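Local coordinates for protein fructose-like phosphotransferase enzyme IIB component 3 (Escherichia coli K12, PDB 4TN5) that probably passes a phosphoryl group from phospho-EIIA, by way of a phosphocysteine intermediate, to fructose as the sugar is taken up across the cell membrane, at residues N47-D51 / E52-R56. Numbering follows the deposited sequence.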
loop_
_atom_site.group_PDB
_atom_site.type_symbol
_atom_site.label_atom_id
_atom_site.label_comp_id
_atom_site.label_asym_id
_atom_site.label_seq_id
_atom_site.Cartn_x
_atom_site.Cartn_y
_atom_site.Cartn_z
ATOM N N ASN A 47 -23.960 -5.961 6.589
ATOM C CA ASN A 47 -23.065 -5.957 7.746
ATOM C C ASN A 47 -21.833 -5.092 7.550
ATOM O O ASN A 47 -20.709 -5.526 7.817
ATOM C CB ASN A 47 -22.629 -7.369 8.137
ATOM C CG ASN A 47 -23.732 -8.383 7.984
ATOM O OD1 ASN A 47 -23.879 -9.006 6.932
ATOM N ND2 ASN A 47 -24.530 -8.549 9.031
ATOM N N ARG A 48 -22.067 -3.884 7.055
ATOM C CA ARG A 48 -21.058 -2.845 6.954
ATOM C C ARG A 48 -20.212 -2.700 8.199
ATOM O O ARG A 48 -20.707 -2.830 9.315
ATOM C CB ARG A 48 -21.746 -1.553 6.537
ATOM C CG ARG A 48 -22.205 -0.619 7.607
ATOM C CD ARG A 48 -23.418 -0.045 7.077
ATOM N NE ARG A 48 -24.090 0.992 7.828
ATOM C CZ ARG A 48 -25.390 1.247 7.688
ATOM N NH1 ARG A 48 -26.102 0.448 6.906
ATOM N NH2 ARG A 48 -26.007 2.151 8.463
ATOM N N LEU A 49 -18.917 -2.497 7.990
ATOM C CA LEU A 49 -17.982 -2.432 9.098
ATOM C C LEU A 49 -18.164 -1.133 9.870
ATOM O O LEU A 49 -18.145 -0.048 9.291
ATOM C CB LEU A 49 -16.545 -2.573 8.592
ATOM C CG LEU A 49 -16.313 -3.881 7.834
ATOM C CD1 LEU A 49 -14.959 -3.897 7.152
ATOM C CD2 LEU A 49 -16.458 -5.073 8.769
ATOM N N ALA A 50 -18.385 -1.259 11.175
ATOM C CA ALA A 50 -18.339 -0.118 12.071
ATOM C C ALA A 50 -16.899 0.358 12.039
ATOM O O ALA A 50 -15.983 -0.450 11.939
ATOM C CB ALA A 50 -18.715 -0.543 13.468
ATOM N N ASP A 51 -16.680 1.664 12.106
ATOM C CA ASP A 51 -15.311 2.159 12.002
ATOM C C ASP A 51 -14.497 1.960 13.276
ATOM O O ASP A 51 -13.268 1.897 13.222
ATOM C CB ASP A 51 -15.262 3.595 11.480
ATOM C CG ASP A 51 -15.880 3.720 10.104
ATOM O OD1 ASP A 51 -16.242 2.673 9.532
ATOM O OD2 ASP A 51 -15.963 4.847 9.571
ATOM N N GLU A 52 -15.178 1.817 14.409
ATOM C CA GLU A 52 -14.505 1.388 15.628
ATOM C C GLU A 52 -13.926 -0.009 15.420
ATOM O O GLU A 52 -12.886 -0.341 15.978
ATOM C CB GLU A 52 -15.441 1.409 16.847
ATOM C CG GLU A 52 -16.845 0.833 16.639
ATOM C CD GLU A 52 -17.812 1.816 15.997
ATOM O OE1 GLU A 52 -17.419 2.504 15.032
ATOM O OE2 GLU A 52 -18.967 1.908 16.465
ATOM N N ASP A 53 -14.604 -0.815 14.605
ATOM C CA ASP A 53 -14.115 -2.139 14.233
ATOM C C ASP A 53 -12.877 -2.007 13.353
ATOM O O ASP A 53 -11.902 -2.738 13.520
ATOM C CB ASP A 53 -15.187 -2.903 13.453
ATOM C CG ASP A 53 -16.288 -3.441 14.337
ATOM O OD1 ASP A 53 -16.047 -3.644 15.546
ATOM O OD2 ASP A 53 -17.405 -3.645 13.817
ATOM N N ILE A 54 -12.937 -1.079 12.403
ATOM C CA ILE A 54 -11.858 -0.874 11.441
ATOM C C ILE A 54 -10.634 -0.250 12.112
ATOM O O ILE A 54 -9.493 -0.547 11.752
ATOM C CB ILE A 54 -12.327 0.020 10.266
ATOM C CG1 ILE A 54 -13.514 -0.626 9.551
ATOM C CG2 ILE A 54 -11.194 0.272 9.280
ATOM C CD1 ILE A 54 -14.020 0.166 8.363
ATOM N N ARG A 55 -10.883 0.599 13.103
ATOM C CA ARG A 55 -9.818 1.329 13.788
ATOM C C ARG A 55 -9.136 0.495 14.880
ATOM O O ARG A 55 -8.038 0.824 15.333
ATOM C CB ARG A 55 -10.367 2.657 14.337
ATOM C CG ARG A 55 -10.811 3.691 13.306
ATOM C CD ARG A 55 -11.261 4.981 13.978
ATOM N NE ARG A 55 -11.712 5.972 13.006
ATOM C CZ ARG A 55 -10.901 6.785 12.335
ATOM N NH1 ARG A 55 -9.590 6.735 12.534
ATOM N NH2 ARG A 55 -11.403 7.649 11.464
ATOM N N ARG A 56 -9.769 -0.600 15.286
ATOM C CA ARG A 56 -9.163 -1.480 16.280
ATOM C C ARG A 56 -8.762 -2.815 15.665
ATOM O O ARG A 56 -8.231 -3.690 16.351
ATOM C CB ARG A 56 -10.109 -1.709 17.455
ATOM C CG ARG A 56 -11.250 -2.642 17.134
ATOM C CD ARG A 56 -12.217 -2.745 18.290
ATOM N NE ARG A 56 -13.372 -3.557 17.932
ATOM C CZ ARG A 56 -13.389 -4.883 17.982
ATOM N NH1 ARG A 56 -12.310 -5.546 18.376
ATOM N NH2 ARG A 56 -14.483 -5.548 17.635
#
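Ala-50 and Ile-54 are joined by the backbone bond that starts the short helix 51-56: Ile-54 N donates to Ala-50 O over 3.1 Å. Asp-53 N also reaches Ala-50 O, but an N-H...O angle of 124° makes that bond weak. One residue further on, Arg-55 N donates to Asp-51 O at 2.7 Å, while CB and CG of Arg-55 rest against the same oxygen.

The apolar part is small. Leu-49 CB meets Ile-54 CG1 at 3.7 Å and is equally near CD1. With CG1 anti to the carbonyl carbon (chi1 -59°), the Ile-54 chain lies back along the incoming backbone, where CD1 also runs beside Asp-51 OD1. Leu-49 and Ile-54 are both buried, and Phe-74 touches each; Leu-49 also reaches Val-5 and Val-7 of strand 3-9.

Acidic side chains border Ala-50. Its methyl CB stands 3.4 Å from Asp-53 OD2, and Glu-52 places CD 3.6 Å from the same CB, its chain bent at chi2 and folded back toward the start of the helix. The other carboxylate oxygen of Asp-53, OD1, forms a salt bridge with Arg-56 NH2 at 3.2 Å, approached on the anti side and 33° out of the carboxylate plane. Arg-56 also makes a cation-pi contact with Tyr-3. An alanine in place of Asp-53 would probably leave the Arg-56 guanidinium without its carboxylate mate and freer to turn.

Ala-50 thus occupies the N-cap of a helix opened by main-chain bonds, where the loop after strand 44-46 enters helix 51-56 against the central sheet of this alpha/beta EIIB domain, away from Cys-10, the predicted site of phosphorylation.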